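Nodulation protein S (Bradyrhizobium sp., PDB 3OFK) probably transfers methyl groups from S-adenosylmethionine as an N-methyltransferase in the synthesis of Nod factors, the lipochitooligosaccharide signals of rhizobial symbiosis. Local coordinates at residues R28-P33 against A62-E67; T40-L45 against L117-E122; R44-S49 against E67-H72; V123-E128 against A158-W163. One frame throughout, in Å; residues are numbered along the deposited sequence.

Contacts 1, 2 and 3 form a connected group on one side of the Rossmann-like sheet. Contacts 2 and 3 are closest, with centres 8 Å apart, and share R44 and L45 of helix 33-46. Contact 1 shares E67 with contact 3 and reaches contact 2 through F65, whose CE1 lies 3.7 Å from L42 CD2. Contact 4 stands apart, its centre 18 Å from that of contact 2 and 25 Å from that of contact 3. Its loop nevertheless follows directly on strand 115-121. SAH links contacts 1, 2 and 4: L29, then A121 and E122, then V123, Y126 and L127 line its pocket. Contact 3 stays away from it, the L69 side chain about 9 Å off.

Contact 1: residues R28-P33 against A62-E67; sequences RLDDNP and AGAFTE
The D30 carboxylate, which faces A64 at the start of helix 64-69, makes a salt bridge through OD2 to R92 NH1. E67 OE1 of the facing segment binds NE of the same arginine. R92 therefore ties both segments to helix 83-92. The other oxygen of the aspartate, D30 OD1, lies 3.7 Å from A64 CB. This is an oxygen against a methyl group, not a hydrogen bond. D30 OD1 and E67 OE1 are 5.9 Å apart, and the shared arginine probably offsets their like charges. With chi1 at -78°, CG of D30 stands anti to the carbonyl carbon, and this turn brings the carboxylate forward to the helix.

L29 supplies the apolar half of the contact. Its CB approaches A64 CB to 4.3 Å, so the A64 methyl meets both a leucine and a carboxylate. The segment 62-67 belongs to the turn after strand 52-58 and the helix that follows, the glycine-containing SAM-binding motif of Rossmann-like methyltransferases. Within it G63 has a positive phi of 95°. A CB there would press on the carbonyl O of A62. The first helical bond of the segment runs from E67 N to G63 O, 2.9 Å. L29 also faces the ligand, its side chain about 4 Å from SAH and close to R38 and A61. Within segment 28-33, N32 N bonds R28 O at 3.0 Å and closes a turn. N32 OD1 then accepts from F34 N as the N-cap of helix 33-46.

Contact 2: residues T40-L45 against L117-E122; sequences TQLLRL and LIVVAE. With SAH (S-adenosyl-L-homocysteine), chain E.
L42 touches strand 115-121 with both branches. CD2 lies 3.6 Å from A121 CB and 3.7 Å from V119 CG1. CD1 reaches the same A121 methyl from farther off, at 3.9 Å. The L42 and V119 side chains cross obliquely. CG of L42 is anti to the backbone N (chi1 -157°), and this extends the branches down to the strand. No hydrogen bond joins the two segments.

A121 also serves the ligand. Its CB lies 3.4 Å from SAH O, and its backbone O accepts a 2.9 Å hydrogen bond from SAH N. This is the C-terminal end of a central parallel strand, where Rossmann-like methyltransferases bind the amino-acid part of the cofactor. R38, earlier on helix 33-46, bonds SAH as well. Were L42 replaced by an alanine, V119 CG1 and A121 CB would be likely to lose their leucine partner, leaving a gap beneath the strand end that holds SAH N.

L42 also touches V151 of strand 148-155 and L199 of strand 196-203. V119 pairs by backbone hydrogen bonds with L56 and I58. Farther from the strand, on the same helix, R44 and Q41 are joined. R44 grips Q41 OE1 side-on, with NH2 at 2.7 Å and NE at 2.9 Å. The oxygen lies 4° from the guanidinium plane. R44 NH1 makes a salt bridge to E184 OE2 of strand 181-189.

Contact 3: residues R44-S49 against E67-H72; sequences RLSLSS and EKLAPH
The H72 ring is sandwiched between L47 and P71. Over one face stands L47 CD1, 4.2 Å from the ring centroid and 6° off the normal, a CH-pi contact. The opposite face is taken by P71 CB, 4.2 Å above the plane and over the centre. The contact joins the C-terminal ends of helices 33-46 and 64-69, which lie on the same side of the Rossmann-like sheet. Helix 64-69 is the connection of the beta-alpha-beta crossover from strand 52-58 to strand 73-80, and H72 sits just before the second of these strands.

The second branch of L47 comes in at the base of the histidine. Its CD2 is 3.4 Å from H72 CB, a close fit, and 3.7 Å from H72 CG. The two side chains cross at about a right angle. CG of L47 is anti to its carbonyl carbon (chi1 -66°), and the two methyls then divide the work between ring face and ring base. H72 N is bonded to L69 O at 3.0 Å, which ties the histidine back to the preceding helix. The H72 backbone also pairs with V52.

Deeper in, S46 meets L69. Both side chains also touch L117 and V119, so this pair rests on strand 115-121. The serine hydroxyl OG bonds L42 O, one turn earlier in its own helix. What faces L69 is therefore the carbon of the serine: S46 CB lies 4.0 Å from L69 CD1.

Contact 4: residues V123-E128 against A158-W163; sequences VLYYLE and ATCRRW. With SAH (S-adenosyl-L-homocysteine), chain E.
One wall of the SAH pocket is the loop after strand 115-121, and Y125 packs the back of this loop against helix 157-162. C160 SG approaches the Y125 ring at CD2, 3.6 Å away. The sulfur is 4.2 Å from the ring centroid and 35° off the normal, an oblique sulfur-aromatic contact. W163 meets the far end of the tyrosine: its CZ3 lies 3.6 Å from Y125 OH and 3.8 Å from Y125 CZ. The two six-membered rings are inclined at 58°. CG of Y125 lies between the backbone N and the carbonyl carbon (chi1 51°), a crowded position that turns the ring to the helix.

Y125 OH is hydrogen-bonded to E122 OE1, which also accepts from A155 N. With a phenylalanine in place of Y125, E122 OE1 would probably lose one of these two partners and W163 CZ3 its nearest neighbour across the contact. W163 is held from its own helix too, with T159 CG2 over one face of its ring, offset toward the rim.

The CB of Y126 points away from the helix. Its ring touches the ligand: Y126 CD2 is 3.7 Å from SAH C8, while Y125 CE1 lies over one face of the Y126 ring. V123 CG2 comes within 3.5 Å of SAH C4. L127 CD2 is 3.9 Å from SAH N6. Such a loop, after the fourth strand of the Rossmann-like fold, lines the cofactor site in SAM-dependent methyltransferases.

Contact 1: residues R28-P33 against A62-E67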
# COMPACT_ATOMS: atom_id res chain seq x y z
N ARG A 28 6.81 -12.75 -0.18
CA ARG A 28 7.30 -13.16 -1.50
C ARG A 28 7.24 -12.06 -2.59
O ARG A 28 7.12 -12.37 -3.78
CB ARG A 28 6.60 -14.45 -1.96
CG ARG A 28 7.51 -15.66 -1.93
CD ARG A 28 6.96 -16.76 -2.86
NE ARG A 28 5.58 -17.11 -2.50
CZ ARG A 28 4.65 -17.58 -3.35
NH1 ARG A 28 4.93 -17.75 -4.64
NH2 ARG A 28 3.43 -17.87 -2.90
N LEU A 29 7.37 -10.80 -2.21
CA LEU A 29 7.22 -9.68 -3.16
C LEU A 29 8.31 -9.62 -4.24
O LEU A 29 8.12 -9.02 -5.32
CB LEU A 29 7.17 -8.33 -2.42
CG LEU A 29 5.99 -8.17 -1.45
CD1 LEU A 29 6.19 -6.99 -0.52
CD2 LEU A 29 4.66 -8.06 -2.18
N ASP A 30 9.47 -10.22 -3.95
CA ASP A 30 10.53 -10.29 -4.99
C ASP A 30 10.40 -11.49 -5.89
O ASP A 30 10.54 -11.37 -7.10
CB ASP A 30 11.93 -10.21 -4.38
CG ASP A 30 12.30 -8.78 -4.01
OD1 ASP A 30 12.16 -7.87 -4.88
OD2 ASP A 30 12.69 -8.55 -2.85
N ASP A 31 10.11 -12.63 -5.29
CA ASP A 31 10.22 -13.92 -5.96
C ASP A 31 8.93 -14.40 -6.63
O ASP A 31 9.00 -15.32 -7.44
CB ASP A 31 10.72 -14.98 -4.98
CG ASP A 31 12.15 -14.71 -4.50
OD1 ASP A 31 13.07 -14.73 -5.34
OD2 ASP A 31 12.35 -14.49 -3.29
N ASN A 32 7.78 -13.80 -6.30
CA ASN A 32 6.50 -14.24 -6.88
C ASN A 32 6.18 -13.46 -8.15
O ASN A 32 6.03 -12.22 -8.10
CB ASN A 32 5.38 -14.07 -5.88
CG ASN A 32 4.10 -14.77 -6.28
OD1 ASN A 32 3.94 -15.26 -7.39
ND2 ASN A 32 3.16 -14.80 -5.35
N PRO A 33 6.12 -14.15 -9.29
CA PRO A 33 5.77 -13.45 -10.53
C PRO A 33 4.47 -12.63 -10.45
O PRO A 33 4.40 -11.57 -11.07
CB PRO A 33 5.65 -14.59 -11.56
CG PRO A 33 5.69 -15.86 -10.79
CD PRO A 33 6.37 -15.59 -9.51
N ALA A 62 9.83 -4.91 2.73
CA ALA A 62 11.31 -4.84 2.61
C ALA A 62 11.80 -3.84 1.55
O ALA A 62 12.98 -3.83 1.23
CB ALA A 62 11.92 -6.21 2.35
N GLY A 63 10.93 -3.02 1.00
CA GLY A 63 11.35 -1.94 0.09
C GLY A 63 11.28 -2.29 -1.38
O GLY A 63 11.78 -1.52 -2.20
N ALA A 64 10.70 -3.44 -1.74
CA ALA A 64 10.65 -3.85 -3.16
C ALA A 64 9.97 -2.79 -4.03
O ALA A 64 10.49 -2.46 -5.11
CB ALA A 64 10.02 -5.21 -3.35
N PHE A 65 8.83 -2.26 -3.58
CA PHE A 65 8.13 -1.23 -4.34
C PHE A 65 8.74 0.16 -4.14
O PHE A 65 8.83 0.93 -5.09
CB PHE A 65 6.61 -1.20 -4.10
CG PHE A 65 5.89 -0.33 -5.09
CD1 PHE A 65 5.59 -0.81 -6.36
CD2 PHE A 65 5.59 0.98 -4.78
CE1 PHE A 65 4.98 0.00 -7.31
CE2 PHE A 65 4.96 1.79 -5.70
CZ PHE A 65 4.66 1.28 -7.00
N THR A 66 9.19 0.46 -2.92
CA THR A 66 9.86 1.71 -2.61
C THR A 66 10.99 1.94 -3.62
O THR A 66 11.10 3.03 -4.20
CB THR A 66 10.46 1.68 -1.19
OG1 THR A 66 9.58 1.00 -0.30
CG2 THR A 66 10.75 3.11 -0.67
N GLU A 67 11.76 0.88 -3.88
CA GLU A 67 12.91 0.89 -4.79
C GLU A 67 12.54 1.22 -6.23
O GLU A 67 13.33 1.81 -6.97
CB GLU A 67 13.60 -0.48 -4.73
CG GLU A 67 14.75 -0.64 -5.73
CD GLU A 67 15.74 -1.72 -5.35
OE1 GLU A 67 15.28 -2.85 -5.05
OE2 GLU A 67 16.97 -1.41 -5.35

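Contact 2: residues T40-L45 against L117-E122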
# COMPACT_ATOMS: atom_id res chain seq x y z
N THR A 40 4.21 -4.01 -11.20
CA THR A 40 4.23 -3.39 -12.53
C THR A 40 2.97 -2.54 -12.71
O THR A 40 3.08 -1.37 -13.09
CB THR A 40 4.39 -4.44 -13.66
OG1 THR A 40 5.63 -5.14 -13.49
CG2 THR A 40 4.37 -3.78 -15.03
N GLN A 41 1.80 -3.10 -12.38
CA GLN A 41 0.55 -2.34 -12.44
C GLN A 41 0.51 -1.18 -11.47
O GLN A 41 0.11 -0.06 -11.80
CB GLN A 41 -0.67 -3.24 -12.18
CG GLN A 41 -0.97 -4.26 -13.29
CD GLN A 41 -1.02 -3.64 -14.66
OE1 GLN A 41 -1.50 -2.51 -14.84
NE2 GLN A 41 -0.53 -4.38 -15.67
N LEU A 42 0.90 -1.44 -10.25
CA LEU A 42 0.98 -0.38 -9.25
C LEU A 42 1.90 0.79 -9.72
O LEU A 42 1.51 1.96 -9.61
CB LEU A 42 1.43 -0.99 -7.91
CG LEU A 42 1.06 -0.22 -6.65
CD1 LEU A 42 -0.44 -0.37 -6.36
CD2 LEU A 42 1.89 -0.67 -5.48
N LEU A 43 3.08 0.48 -10.26
CA LEU A 43 3.98 1.53 -10.78
C LEU A 43 3.40 2.19 -12.03
O LEU A 43 3.50 3.40 -12.15
CB LEU A 43 5.40 1.01 -11.05
CG LEU A 43 6.48 2.07 -11.36
CD1 LEU A 43 6.69 3.05 -10.21
CD2 LEU A 43 7.79 1.44 -11.69
N ARG A 44 2.76 1.43 -12.93
CA ARG A 44 2.17 2.01 -14.14
C ARG A 44 1.15 3.06 -13.74
O ARG A 44 1.15 4.17 -14.27
CB ARG A 44 1.51 0.96 -15.06
CG ARG A 44 0.79 1.56 -16.28
CD ARG A 44 0.11 0.50 -17.14
NE ARG A 44 -0.96 -0.19 -16.43
CZ ARG A 44 -2.20 0.28 -16.27
NH1 ARG A 44 -2.54 1.47 -16.76
NH2 ARG A 44 -3.11 -0.43 -15.60
N LEU A 45 0.29 2.71 -12.79
CA LEU A 45 -0.70 3.65 -12.28
C LEU A 45 -0.02 4.85 -11.62
O LEU A 45 -0.50 5.96 -11.76
CB LEU A 45 -1.67 2.96 -11.29
CG LEU A 45 -2.60 1.85 -11.84
CD1 LEU A 45 -3.48 1.19 -10.76
CD2 LEU A 45 -3.44 2.39 -12.95
N LEU A 117 1.20 12.12 -4.85
CA LEU A 117 0.94 10.69 -5.00
C LEU A 117 0.95 10.03 -3.64
O LEU A 117 1.89 10.23 -2.86
CB LEU A 117 2.01 9.99 -5.84
CG LEU A 117 1.81 8.48 -6.08
CD1 LEU A 117 0.53 8.17 -6.89
CD2 LEU A 117 3.07 7.99 -6.82
N ILE A 118 -0.10 9.26 -3.36
CA ILE A 118 -0.10 8.34 -2.24
C ILE A 118 -0.32 6.94 -2.75
O ILE A 118 -1.26 6.68 -3.50
CB ILE A 118 -1.21 8.69 -1.26
CG1 ILE A 118 -1.00 10.11 -0.73
CG2 ILE A 118 -1.24 7.67 -0.13
CD1 ILE A 118 -2.14 10.60 0.17
N VAL A 119 0.60 6.05 -2.40
CA VAL A 119 0.46 4.65 -2.77
C VAL A 119 0.08 3.91 -1.46
O VAL A 119 0.71 4.09 -0.41
CB VAL A 119 1.75 4.07 -3.44
CG1 VAL A 119 1.53 2.62 -3.82
CG2 VAL A 119 2.21 4.93 -4.69
N VAL A 120 -0.99 3.12 -1.54
CA VAL A 120 -1.54 2.37 -0.43
C VAL A 120 -1.97 1.03 -0.98
O VAL A 120 -3.09 0.84 -1.48
CB VAL A 120 -2.67 3.15 0.28
CG1 VAL A 120 -3.75 3.60 -0.69
CG2 VAL A 120 -3.27 2.34 1.42
N ALA A 121 -1.04 0.09 -0.91
CA ALA A 121 -1.23 -1.24 -1.49
C ALA A 121 -1.06 -2.34 -0.45
O ALA A 121 -0.05 -2.39 0.24
CB ALA A 121 -0.21 -1.45 -2.66
N GLU A 122 -2.08 -3.20 -0.30
CA GLU A 122 -1.97 -4.46 0.49
C GLU A 122 -1.61 -4.17 1.97
O GLU A 122 -0.86 -4.90 2.61
CB GLU A 122 -0.96 -5.41 -0.12
CG GLU A 122 -1.08 -5.63 -1.65
CD GLU A 122 -2.43 -6.21 -2.07
OE1 GLU A 122 -3.11 -6.87 -1.24
OE2 GLU A 122 -2.81 -5.95 -3.23
N SAH E . 2.78 -1.68 -0.16
CA SAH E . 3.76 -2.74 -0.36
CB SAH E . 3.90 -3.56 0.91
CG SAH E . 2.72 -4.40 1.38
SD SAH E . 3.09 -5.52 2.78
C SAH E . 3.46 -3.65 -1.56
O SAH E . 2.36 -3.64 -2.11
OXT SAH E . 4.32 -4.41 -2.00
C5' SAH E . 2.23 -4.51 4.04
C4' SAH E . 3.03 -3.47 4.80
O4' SAH E . 2.12 -2.64 5.52
C3' SAH E . 4.01 -4.05 5.81
O3' SAH E . 5.26 -3.35 5.72
C2' SAH E . 3.31 -3.79 7.15
O2' SAH E . 4.23 -3.64 8.21
C1' SAH E . 2.60 -2.50 6.85
N9 SAH E . 1.46 -2.11 7.71
C8 SAH E . 0.48 -2.93 8.22
N7 SAH E . -0.39 -2.16 8.91
C5 SAH E . 0.01 -0.87 8.85
C6 SAH E . -0.59 0.28 9.35
N6 SAH E . -1.71 0.16 10.13
N1 SAH E . 0.03 1.48 9.12
C2 SAH E . 1.19 1.53 8.36
N3 SAH E . 1.75 0.37 7.83
C4 SAH E . 1.15 -0.82 8.06

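Contact 3: residues R44-S49 against E67-H72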
# COMPACT_ATOMS: atom_id res chain seq x y z
N ARG A 44 2.76 1.43 -12.93
CA ARG A 44 2.17 2.01 -14.14
C ARG A 44 1.15 3.06 -13.74
O ARG A 44 1.15 4.17 -14.27
CB ARG A 44 1.51 0.96 -15.06
CG ARG A 44 0.79 1.56 -16.28
CD ARG A 44 0.11 0.50 -17.14
NE ARG A 44 -0.96 -0.19 -16.43
CZ ARG A 44 -2.20 0.28 -16.27
NH1 ARG A 44 -2.54 1.47 -16.76
NH2 ARG A 44 -3.11 -0.43 -15.60
N LEU A 45 0.29 2.71 -12.79
CA LEU A 45 -0.70 3.65 -12.28
C LEU A 45 -0.02 4.85 -11.62
O LEU A 45 -0.50 5.96 -11.76
CB LEU A 45 -1.67 2.96 -11.29
CG LEU A 45 -2.60 1.85 -11.84
CD1 LEU A 45 -3.48 1.19 -10.76
CD2 LEU A 45 -3.44 2.39 -12.95
N SER A 46 1.05 4.62 -10.86
CA SER A 46 1.71 5.70 -10.11
C SER A 46 2.35 6.72 -11.06
O SER A 46 2.37 7.93 -10.77
CB SER A 46 2.78 5.13 -9.16
OG SER A 46 2.25 4.14 -8.27
N LEU A 47 2.84 6.22 -12.20
CA LEU A 47 3.57 7.05 -13.17
C LEU A 47 2.66 7.62 -14.23
O LEU A 47 3.15 8.36 -15.10
CB LEU A 47 4.72 6.25 -13.84
CG LEU A 47 5.88 5.80 -12.95
CD1 LEU A 47 7.00 5.10 -13.78
CD2 LEU A 47 6.46 6.97 -12.14
N SER A 48 1.36 7.33 -14.19
CA SER A 48 0.45 7.72 -15.28
C SER A 48 0.53 9.19 -15.65
O SER A 48 0.32 9.54 -16.80
CB SER A 48 -1.01 7.38 -14.96
OG SER A 48 -1.15 5.99 -14.79
N SER A 49 0.82 10.04 -14.66
CA SER A 49 0.90 11.50 -14.83
C SER A 49 2.32 12.04 -14.89
O SER A 49 2.53 13.25 -14.73
CB SER A 49 0.15 12.20 -13.68
OG SER A 49 -1.25 12.20 -13.91
N GLU A 67 11.76 0.88 -3.88
CA GLU A 67 12.91 0.89 -4.79
C GLU A 67 12.54 1.22 -6.23
O GLU A 67 13.33 1.81 -6.97
CB GLU A 67 13.60 -0.48 -4.73
CG GLU A 67 14.75 -0.64 -5.73
CD GLU A 67 15.74 -1.72 -5.35
OE1 GLU A 67 15.28 -2.85 -5.05
OE2 GLU A 67 16.97 -1.41 -5.35
N LYS A 68 11.34 0.79 -6.63
CA LYS A 68 10.82 1.04 -7.98
C LYS A 68 10.22 2.44 -8.08
O LYS A 68 10.33 3.10 -9.10
CB LYS A 68 9.77 -0.03 -8.29
CG LYS A 68 10.37 -1.45 -8.36
CD LYS A 68 9.32 -2.55 -8.49
CE LYS A 68 9.92 -3.89 -8.13
NZ LYS A 68 8.93 -4.98 -8.06
N LEU A 69 9.65 2.91 -6.99
CA LEU A 69 9.01 4.22 -6.94
C LEU A 69 9.98 5.38 -6.76
O LEU A 69 9.79 6.44 -7.38
CB LEU A 69 8.00 4.23 -5.79
CG LEU A 69 6.99 5.39 -5.72
CD1 LEU A 69 6.05 5.39 -6.94
CD2 LEU A 69 6.20 5.28 -4.40
N ALA A 70 11.04 5.19 -5.96
CA ALA A 70 11.93 6.29 -5.55
C ALA A 70 12.49 7.15 -6.68
O ALA A 70 12.46 8.38 -6.57
CB ALA A 70 13.12 5.79 -4.60
N PRO A 71 13.00 6.52 -7.77
CA PRO A 71 13.63 7.33 -8.80
C PRO A 71 12.69 8.28 -9.53
O PRO A 71 13.15 9.12 -10.29
CB PRO A 71 14.18 6.30 -9.78
CG PRO A 71 14.04 4.97 -9.11
CD PRO A 71 13.04 5.08 -8.07
N HIS A 72 11.38 8.16 -9.28
CA HIS A 72 10.37 8.91 -10.00
C HIS A 72 9.67 9.99 -9.17
O HIS A 72 8.77 10.66 -9.66
CB HIS A 72 9.37 7.91 -10.57
CG HIS A 72 10.03 6.78 -11.31
ND1 HIS A 72 10.75 6.96 -12.47
CD2 HIS A 72 10.12 5.46 -11.01
CE1 HIS A 72 11.24 5.80 -12.86
NE2 HIS A 72 10.88 4.87 -11.99

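Contact 4: residues V123-E128 against A158-W163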
# COMPACT_ATOMS: atom_id res chain seq x y z
N VAL A 123 -2.20 -3.11 2.47
CA VAL A 123 -1.99 -2.66 3.85
C VAL A 123 -3.30 -2.41 4.64
O VAL A 123 -3.38 -2.78 5.81
CB VAL A 123 -1.11 -1.40 3.90
CG1 VAL A 123 -1.74 -0.29 3.06
CG2 VAL A 123 -0.96 -0.95 5.31
N LEU A 124 -4.31 -1.81 4.01
CA LEU A 124 -5.49 -1.35 4.79
C LEU A 124 -6.30 -2.48 5.42
O LEU A 124 -6.94 -2.26 6.45
CB LEU A 124 -6.39 -0.40 4.01
CG LEU A 124 -5.87 0.97 3.54
CD1 LEU A 124 -6.97 1.70 2.70
CD2 LEU A 124 -5.45 1.84 4.70
N TYR A 125 -6.20 -3.70 4.90
CA TYR A 125 -6.89 -4.81 5.57
C TYR A 125 -6.27 -5.27 6.90
O TYR A 125 -6.88 -6.06 7.62
CB TYR A 125 -7.06 -6.01 4.64
CG TYR A 125 -5.83 -6.52 3.91
CD1 TYR A 125 -4.89 -7.32 4.53
CD2 TYR A 125 -5.66 -6.22 2.55
CE1 TYR A 125 -3.77 -7.81 3.81
CE2 TYR A 125 -4.56 -6.70 1.85
CZ TYR A 125 -3.64 -7.48 2.48
OH TYR A 125 -2.58 -7.94 1.73
N TYR A 126 -5.08 -4.78 7.25
CA TYR A 126 -4.55 -5.12 8.57
C TYR A 126 -5.26 -4.35 9.70
O TYR A 126 -5.10 -4.64 10.86
CB TYR A 126 -3.03 -4.88 8.63
CG TYR A 126 -2.26 -5.86 7.78
CD1 TYR A 126 -2.18 -7.20 8.13
CD2 TYR A 126 -1.64 -5.45 6.62
CE1 TYR A 126 -1.48 -8.12 7.34
CE2 TYR A 126 -0.97 -6.36 5.82
CZ TYR A 126 -0.89 -7.68 6.19
OH TYR A 126 -0.21 -8.53 5.37
N LEU A 127 -6.04 -3.36 9.36
CA LEU A 127 -6.74 -2.61 10.41
C LEU A 127 -7.85 -3.50 10.99
O LEU A 127 -8.32 -4.44 10.34
CB LEU A 127 -7.29 -1.31 9.84
CG LEU A 127 -6.20 -0.31 9.44
CD1 LEU A 127 -6.84 0.74 8.53
CD2 LEU A 127 -5.53 0.31 10.66
N GLU A 128 -8.27 -3.22 12.22
CA GLU A 128 -9.19 -4.09 12.95
C GLU A 128 -10.66 -4.04 12.53
O GLU A 128 -11.37 -5.03 12.67
CB GLU A 128 -9.15 -3.77 14.45
CG GLU A 128 -7.80 -4.03 15.07
CD GLU A 128 -7.79 -3.64 16.53
OE1 GLU A 128 -7.49 -2.46 16.83
OE2 GLU A 128 -8.11 -4.51 17.37
N ALA A 158 -13.43 -11.12 -0.53
CA ALA A 158 -13.54 -12.55 -0.24
C ALA A 158 -12.21 -13.11 0.20
O ALA A 158 -12.15 -13.89 1.15
CB ALA A 158 -14.02 -13.29 -1.47
N THR A 159 -11.16 -12.76 -0.52
CA THR A 159 -9.82 -13.24 -0.18
C THR A 159 -9.42 -12.71 1.19
O THR A 159 -8.89 -13.44 2.02
CB THR A 159 -8.75 -12.77 -1.19
OG1 THR A 159 -8.89 -13.50 -2.42
CG2 THR A 159 -7.33 -12.99 -0.61
N CYS A 160 -9.69 -11.42 1.41
CA CYS A 160 -9.36 -10.76 2.68
C CYS A 160 -10.10 -11.40 3.85
O CYS A 160 -9.54 -11.57 4.92
CB CYS A 160 -9.65 -9.27 2.61
SG CYS A 160 -8.39 -8.41 1.75
N ARG A 161 -11.35 -11.78 3.63
CA ARG A 161 -12.15 -12.41 4.66
C ARG A 161 -11.66 -13.83 4.97
O ARG A 161 -11.68 -14.25 6.13
CB ARG A 161 -13.63 -12.43 4.28
CG ARG A 161 -14.35 -11.08 4.46
CD ARG A 161 -15.89 -11.28 4.43
NE ARG A 161 -16.31 -12.17 3.34
CZ ARG A 161 -16.59 -11.79 2.08
NH1 ARG A 161 -16.50 -10.51 1.71
NH2 ARG A 161 -16.95 -12.70 1.18
N ARG A 162 -11.21 -14.54 3.93
CA ARG A 162 -10.58 -15.84 4.11
C ARG A 162 -9.29 -15.70 4.90
O ARG A 162 -8.91 -16.60 5.65
CB ARG A 162 -10.31 -16.50 2.74
CG ARG A 162 -10.48 -18.01 2.74
CD ARG A 162 -10.38 -18.63 1.34
NE ARG A 162 -9.29 -18.09 0.51
CZ ARG A 162 -9.45 -17.21 -0.49
NH1 ARG A 162 -10.65 -16.75 -0.82
NH2 ARG A 162 -8.38 -16.78 -1.16
N TRP A 163 -8.61 -14.55 4.76
CA TRP A 163 -7.40 -14.29 5.54
C TRP A 163 -7.66 -13.84 6.98
O TRP A 163 -6.71 -13.53 7.69
CB TRP A 163 -6.51 -13.26 4.84
CG TRP A 163 -5.85 -13.75 3.57
CD1 TRP A 163 -5.69 -15.05 3.15
CD2 TRP A 163 -5.22 -12.93 2.59
NE1 TRP A 163 -5.01 -15.07 1.95
CE2 TRP A 163 -4.71 -13.78 1.59
CE3 TRP A 163 -5.05 -11.54 2.45
CZ2 TRP A 163 -4.05 -13.30 0.46
CZ3 TRP A 163 -4.40 -11.06 1.33
CH2 TRP A 163 -3.91 -11.94 0.34
N SAH E . 2.78 -1.68 -0.16
CA SAH E . 3.76 -2.74 -0.36
CB SAH E . 3.90 -3.56 0.91
CG SAH E . 2.72 -4.40 1.38
SD SAH E . 3.09 -5.52 2.78
C SAH E . 3.46 -3.65 -1.56
O SAH E . 2.36 -3.64 -2.11
OXT SAH E . 4.32 -4.41 -2.00
C5' SAH E . 2.23 -4.51 4.04
C4' SAH E . 3.03 -3.47 4.80
O4' SAH E . 2.12 -2.64 5.52
C3' SAH E . 4.01 -4.05 5.81
O3' SAH E . 5.26 -3.35 5.72
C2' SAH E . 3.31 -3.79 7.15
O2' SAH E . 4.23 -3.64 8.21
C1' SAH E . 2.60 -2.50 6.85
N9 SAH E . 1.46 -2.11 7.71
C8 SAH E . 0.48 -2.93 8.22
N7 SAH E . -0.39 -2.16 8.91
C5 SAH E . 0.01 -0.87 8.85
C6 SAH E . -0.59 0.28 9.35
N6 SAH E . -1.71 0.16 10.13
N1 SAH E . 0.03 1.48 9.12
C2 SAH E . 1.19 1.53 8.36
N3 SAH E . 1.75 0.37 7.83
C4 SAH E . 1.15 -0.82 8.06